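PDB 4N6D: TRAP dicarboxylate transporter-DctP subunit, which is a periplasmic solute-binding protein of the DctP family that probably captures a substrate, perhaps a dicarboxylate or related compound, and delivers it to a TRAP transporter. Local coordinates for residues Glu211-Leu216 with Arg276-Ala281; Asn217-Cys222 with Asp283-Glu288. One frame throughout, in Å; residues are numbered along the deposited sequence.

Contact 1: Glu211-Leu216 with Arg276-Ala281; sequences EVLKDL and RSLAWA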
loop_
_atom_site.group_PDB
_atom_site.type_symbol
_atom_site.label_atom_id
_atom_site.label_comp_id
_atom_site.label_asym_id
_atom_site.label_seq_id
_atom_site.Cartn_x
_atom_site.Cartn_y
_atom_site.Cartn_z
ATOM N N GLU A 211 11.244 1.246 3.296
ATOM C CA GLU A 211 11.382 2.277 4.323
ATOM C C GLU A 211 11.830 1.698 5.672
ATOM O O GLU A 211 12.360 2.424 6.511
ATOM C CB GLU A 211 10.113 3.129 4.498
ATOM C CG GLU A 211 9.115 2.578 5.432
ATOM C CD GLU A 211 8.226 1.619 4.757
ATOM O OE1 GLU A 211 8.525 1.305 3.577
ATOM O OE2 GLU A 211 7.228 1.211 5.390
ATOM N N VAL A 212 11.608 0.405 5.892
ATOM C CA VAL A 212 11.947 -0.188 7.190
ATOM C C VAL A 212 13.466 -0.235 7.403
ATOM O O VAL A 212 13.948 -0.392 8.522
ATOM C CB VAL A 212 11.350 -1.610 7.355
ATOM C CG1 VAL A 212 9.830 -1.573 7.241
ATOM C CG2 VAL A 212 11.930 -2.562 6.334
ATOM N N LEU A 213 14.219 -0.112 6.318
ATOM C CA LEU A 213 15.674 -0.150 6.412
ATOM C C LEU A 213 16.211 0.955 7.313
ATOM O O LEU A 213 17.153 0.732 8.087
ATOM C CB LEU A 213 16.301 -0.081 5.010
ATOM C CG LEU A 213 16.141 -1.405 4.249
ATOM C CD1 LEU A 213 16.453 -1.225 2.775
ATOM C CD2 LEU A 213 17.003 -2.537 4.881
ATOM N N LYS A 214 15.600 2.136 7.216
ATOM C CA LYS A 214 15.897 3.258 8.095
ATOM C C LYS A 214 14.925 3.332 9.270
ATOM O O LYS A 214 15.348 3.445 10.407
ATOM C CB LYS A 214 15.831 4.588 7.345
ATOM C CG LYS A 214 16.126 5.785 8.231
ATOM C CD LYS A 214 16.090 7.102 7.470
ATOM C CE LYS A 214 16.357 8.276 8.420
ATOM N NZ LYS A 214 16.271 9.574 7.698
ATOM N N ASP A 215 13.617 3.275 8.991
ATOM C CA ASP A 215 12.617 3.583 10.013
ATOM C C ASP A 215 12.701 2.630 11.211
ATOM O O ASP A 215 12.438 3.014 12.355
ATOM C CB ASP A 215 11.198 3.500 9.434
ATOM C CG ASP A 215 10.889 4.604 8.419
ATOM O OD1 ASP A 215 11.737 5.491 8.160
ATOM O OD2 ASP A 215 9.763 4.567 7.888
ATOM N N LEU A 216 13.030 1.377 10.925
ATOM C CA LEU A 216 13.230 0.359 11.948
ATOM C C LEU A 216 14.683 -0.163 11.985
ATOM O O LEU A 216 14.989 -1.187 12.599
ATOM C CB LEU A 216 12.249 -0.781 11.711
ATOM C CG LEU A 216 10.780 -0.407 11.924
ATOM C CD1 LEU A 216 9.855 -1.571 11.548
ATOM C CD2 LEU A 216 10.530 0.019 13.360
ATOM N N ARG A 276 14.857 8.375 0.652
ATOM C CA ARG A 276 15.633 8.810 1.810
ATOM C C ARG A 276 16.122 7.658 2.683
ATOM O O ARG A 276 17.251 7.706 3.226
ATOM C CB ARG A 276 14.821 9.819 2.629
ATOM C CG ARG A 276 14.631 11.092 1.855
ATOM C CD ARG A 276 13.815 12.150 2.564
ATOM N NE ARG A 276 13.685 13.329 1.702
ATOM C CZ ARG A 276 12.920 14.381 1.975
ATOM N NH1 ARG A 276 12.206 14.419 3.097
ATOM N NH2 ARG A 276 12.866 15.398 1.124
ATOM N N SER A 277 15.290 6.628 2.825
ATOM C CA SER A 277 15.636 5.451 3.622
ATOM C C SER A 277 16.854 4.776 3.017
ATOM O O SER A 277 17.820 4.453 3.712
ATOM C CB SER A 277 14.459 4.464 3.688
ATOM O OG SER A 277 14.809 3.265 4.373
ATOM N N LEU A 278 16.814 4.599 1.703
ATOM C CA LEU A 278 17.873 3.894 0.999
ATOM C C LEU A 278 19.170 4.695 1.014
ATOM O O LEU A 278 20.238 4.134 1.203
ATOM C CB LEU A 278 17.456 3.605 -0.433
ATOM C CG LEU A 278 16.356 2.538 -0.567
ATOM C CD1 LEU A 278 15.874 2.439 -1.997
ATOM C CD2 LEU A 278 16.856 1.183 -0.082
ATOM N N ALA A 279 19.068 6.006 0.819
ATOM C CA ALA A 279 20.269 6.844 0.818
ATOM C C ALA A 279 20.897 6.825 2.207
ATOM O O ALA A 279 22.116 6.716 2.334
ATOM C CB ALA A 279 19.940 8.258 0.384
ATOM N N TRP A 280 20.067 6.913 3.250
ATOM C CA TRP A 280 20.570 6.848 4.631
ATOM C C TRP A 280 21.288 5.514 4.883
ATOM O O TRP A 280 22.392 5.480 5.417
ATOM C CB TRP A 280 19.419 7.026 5.606
ATOM C CG TRP A 280 19.741 6.890 7.074
ATOM C CD1 TRP A 280 20.088 7.889 7.934
ATOM C CD2 TRP A 280 19.697 5.687 7.853
ATOM N NE1 TRP A 280 20.277 7.380 9.202
ATOM C CE2 TRP A 280 20.035 6.032 9.174
ATOM C CE3 TRP A 280 19.392 4.353 7.562
ATOM C CZ2 TRP A 280 20.096 5.092 10.194
ATOM C CZ3 TRP A 280 19.455 3.422 8.583
ATOM C CH2 TRP A 280 19.795 3.796 9.876
ATOM N N ALA A 281 20.655 4.426 4.465
ATOM C CA ALA A 281 21.203 3.101 4.681
ATOM C C ALA A 281 22.496 2.890 3.891
ATOM O O ALA A 281 23.405 2.211 4.366
ATOM C CB ALA A 281 20.170 2.047 4.303
#
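The short helix 212-215 packs through L213 and K214 against S277, L278 and W280 of the long helix 249-285, a helix of the kind that spans both lobes in TRAP solute-binding proteins. K214 and W280 form the main side-chain packing. CG of K214 stands anti to its backbone N (chi1 180°), and the rest of the chain is extended. The methylenes therefore pass over one face of the indole, and the two side chains cross at about a right angle. K214 CG makes a CH-pi contact with the six-membered ring, 3.8 Å from its centroid and 23° off the normal. K214 CB lies 3.6 Å from W280 CE3. Further out, K214 CD is 3.7 Å from W280 CG, over the five-membered side. The carbonyl O of L213 approaches W280 CZ3 obliquely at 3.6 Å.

A polar contact lies behind this layer. K214 N donates to S277 OG at 3.2 Å, with a bent N-H...O angle of 136°. S277 was modelled in two conformers, so this bond is doubtful. In the conformer given, OG also bonds to F210 O. L213 points toward the long helix, and its CD1 meets L278 CD2 at 3.8 Å.

D215 adds a second tie to helix 249-285 through H273. E211 packs on M270 and H273 of the same helix. V212 and L213 also touch M153 of strand 151-154, so the short helix packs against both that strand and the long helix.

Contact 2: Asn217-Cys222 with Asp283-Glu288; sequences NFAEIC and DKYSIE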
loop_
_atom_site.group_PDB
_atom_site.type_symbol
_atom_site.label_atom_id
_atom_site.label_comp_id
_atom_site.label_asym_id
_atom_site.label_seq_id
_atom_site.Cartn_x
_atom_site.Cartn_y
_atom_site.Cartn_z
ATOM N N ASN A 217 15.574 0.560 11.326
ATOM C CA ASN A 217 17.004 0.252 11.367
ATOM C C ASN A 217 17.330 -1.163 10.907
ATOM O O ASN A 217 18.342 -1.731 11.319
ATOM C CB ASN A 217 17.567 0.469 12.782
ATOM C CG ASN A 217 19.098 0.542 12.805
ATOM O OD1 ASN A 217 19.737 1.012 11.865
ATOM N ND2 ASN A 217 19.689 0.037 13.875
ATOM N N PHE A 218 16.496 -1.734 10.037
ATOM C CA PHE A 218 16.792 -3.075 9.542
ATOM C C PHE A 218 18.066 -3.142 8.701
ATOM O O PHE A 218 18.649 -4.211 8.535
ATOM C CB PHE A 218 15.598 -3.670 8.798
ATOM C CG PHE A 218 14.569 -4.249 9.713
ATOM C CD1 PHE A 218 14.876 -5.346 10.495
ATOM C CD2 PHE A 218 13.309 -3.699 9.802
ATOM C CE1 PHE A 218 13.942 -5.876 11.349
ATOM C CE2 PHE A 218 12.373 -4.227 10.660
ATOM C CZ PHE A 218 12.692 -5.309 11.432
ATOM N N ALA A 219 18.521 -2.004 8.185
ATOM C CA ALA A 219 19.720 -1.976 7.369
ATOM C C ALA A 219 20.970 -2.333 8.169
ATOM O O ALA A 219 21.966 -2.731 7.586
ATOM C CB ALA A 219 19.899 -0.622 6.731
ATOM N N GLU A 220 20.929 -2.208 9.498
ATOM C CA GLU A 220 22.104 -2.561 10.281
ATOM C C GLU A 220 22.419 -4.034 10.101
ATOM O O GLU A 220 23.578 -4.432 10.091
ATOM C CB GLU A 220 21.940 -2.245 11.767
ATOM C CG GLU A 220 23.223 -2.516 12.566
ATOM C CD GLU A 220 23.260 -1.800 13.888
ATOM O OE1 GLU A 220 22.191 -1.381 14.363
ATOM O OE2 GLU A 220 24.367 -1.659 14.452
ATOM N N ILE A 221 21.366 -4.828 9.960
ATOM C CA ILE A 221 21.479 -6.270 9.878
ATOM C C ILE A 221 21.357 -6.785 8.445
ATOM O O ILE A 221 22.108 -7.673 8.037
ATOM C CB ILE A 221 20.384 -6.928 10.734
ATOM C CG1 ILE A 221 20.547 -6.515 12.195
ATOM C CG2 ILE A 221 20.438 -8.437 10.580
ATOM C CD1 ILE A 221 19.407 -6.993 13.072
ATOM N N CYS A 222 20.421 -6.221 7.678
ATOM C CA CYS A 222 20.147 -6.692 6.323
ATOM C C CYS A 222 20.681 -5.685 5.341
ATOM O O CYS A 222 20.021 -4.695 5.056
ATOM C CB CYS A 222 18.652 -6.838 6.080
ATOM S SG CYS A 222 17.863 -7.977 7.226
ATOM N N ASP A 283 24.614 5.286 2.983
ATOM C CA ASP A 283 25.630 6.116 3.629
ATOM C C ASP A 283 26.149 5.465 4.909
ATOM O O ASP A 283 27.356 5.478 5.182
ATOM C CB ASP A 283 25.044 7.500 3.929
ATOM C CG ASP A 283 26.047 8.440 4.555
ATOM O OD1 ASP A 283 27.063 8.729 3.909
ATOM O OD2 ASP A 283 25.800 8.903 5.682
ATOM N N LYS A 284 25.252 4.886 5.694
ATOM C CA LYS A 284 25.638 4.358 6.997
ATOM C C LYS A 284 26.210 2.947 6.957
ATOM O O LYS A 284 27.154 2.644 7.692
ATOM C CB LYS A 284 24.466 4.405 7.969
ATOM C CG LYS A 284 24.860 4.048 9.402
ATOM C CD LYS A 284 23.831 4.517 10.422
ATOM C CE LYS A 284 24.358 4.334 11.843
ATOM N NZ LYS A 284 23.290 4.513 12.846
ATOM N N TYR A 285 25.621 2.082 6.139
ATOM C CA TYR A 285 26.004 0.669 6.151
ATOM C C TYR A 285 26.384 0.077 4.802
ATOM O O TYR A 285 26.561 -1.133 4.703
ATOM C CB TYR A 285 24.872 -0.181 6.731
ATOM C CG TYR A 285 24.335 0.262 8.083
ATOM C CD1 TYR A 285 25.059 0.064 9.252
ATOM C CD2 TYR A 285 23.072 0.819 8.177
ATOM C CE1 TYR A 285 24.525 0.444 10.490
ATOM C CE2 TYR A 285 22.542 1.201 9.385
ATOM C CZ TYR A 285 23.260 1.014 10.527
ATOM O OH TYR A 285 22.688 1.410 11.719
ATOM N N SER A 286 26.526 0.921 3.782
ATOM C CA SER A 286 26.918 0.482 2.442
ATOM C C SER A 286 26.070 -0.678 1.944
ATOM O O SER A 286 26.597 -1.689 1.471
ATOM C CB SER A 286 28.395 0.083 2.406
ATOM O OG SER A 286 29.240 1.188 2.676
ATOM N N ILE A 287 24.754 -0.529 2.042
ATOM C CA ILE A 287 23.856 -1.532 1.538
ATOM C C ILE A 287 24.018 -1.627 0.033
ATOM O O ILE A 287 24.490 -0.692 -0.623
ATOM C CB ILE A 287 22.375 -1.225 1.908
ATOM C CG1 ILE A 287 21.924 0.106 1.319
ATOM C CG2 ILE A 287 22.190 -1.229 3.426
ATOM C CD1 ILE A 287 20.424 0.223 1.137
ATOM N N GLU A 288 23.623 -2.777 -0.508
ATOM C CA GLU A 288 23.701 -3.027 -1.940
ATOM C C GLU A 288 22.309 -3.315 -2.477
ATOM O O GLU A 288 21.576 -4.115 -1.904
ATOM C CB GLU A 288 24.620 -4.218 -2.238
ATOM C CG GLU A 288 24.709 -4.533 -3.726
ATOM C CD GLU A 288 25.496 -5.790 -4.039
ATOM O OE1 GLU A 288 26.186 -6.317 -3.135
ATOM O OE2 GLU A 288 25.419 -6.249 -5.204
#
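Y285 and I287 carry the 283-288 side of this contact with the loop 217-222. K284 comes before them and works through Y285. Its CG lies 3.5 Å above the centre of the Y285 ring, and its NZ makes a weak hydrogen bond to Y285 OH.

Y285 is the last residue of helix 249-285. With CG anti to its own carbonyl carbon (chi1 -52°), the ring leaves the helix end on the side of the loop. On the face opposite K284, E220 CA sits over the ring, 3.7 Å from the centroid and 10° off the normal. The ring is thus sandwiched between a neighbouring methylene and the loop backbone. E220 CB is 3.7 Å from Y285 CZ, and A219 CB is 3.8 Å from Y285 CD2. The phenol donates to N217 OD1 at 3.0 Å, in the carbonyl plane and on a lone pair. The amide and ring planes are 41° apart. N217 ND2 donates to E220 OE1 at 2.9 Å, from the anti side and tilted out of the carboxylate plane. With a partner at each end, the amide's flip is set.

This loop joins helix 212-215 to strand 224-226, and the contact sets it against the C-terminal end of the long helix. S286 has positive phi, and there the chain leaves the helix and turns toward strand 288-290. I287 then points back to the loop. Its CG2, anti to the carbonyl carbon, meets A219 CB at 4.1 Å. I287 also packs on L278 and A281 of the long helix. At E288 the chain joins the mixed sheet beside strand 224-226, with backbone bonds to R223 and E225, and the carboxylate forms a salt bridge with R159.

Overall arrangement
Contacts 1 and 2 follow one another along the same two pieces of chain, and their centres are 8 Å apart. The backbone joins them directly: L213 O lies 3.1 Å from A219 N, a probable hydrogen bond. V212 O and F218 N probably pair too. Side chains continue the packing, with A281 CB 3.6 Å from A219 CB and W280 CH2 3.4 Å from N217 OD1. Together the contacts line the last turns of helix 249-285 in the lobe of the four-stranded sheet. Their centres lie about 17 and 23 Å from the chain centre. Neither includes R81, M84 or R138, which hold the triiodinated phasing compound.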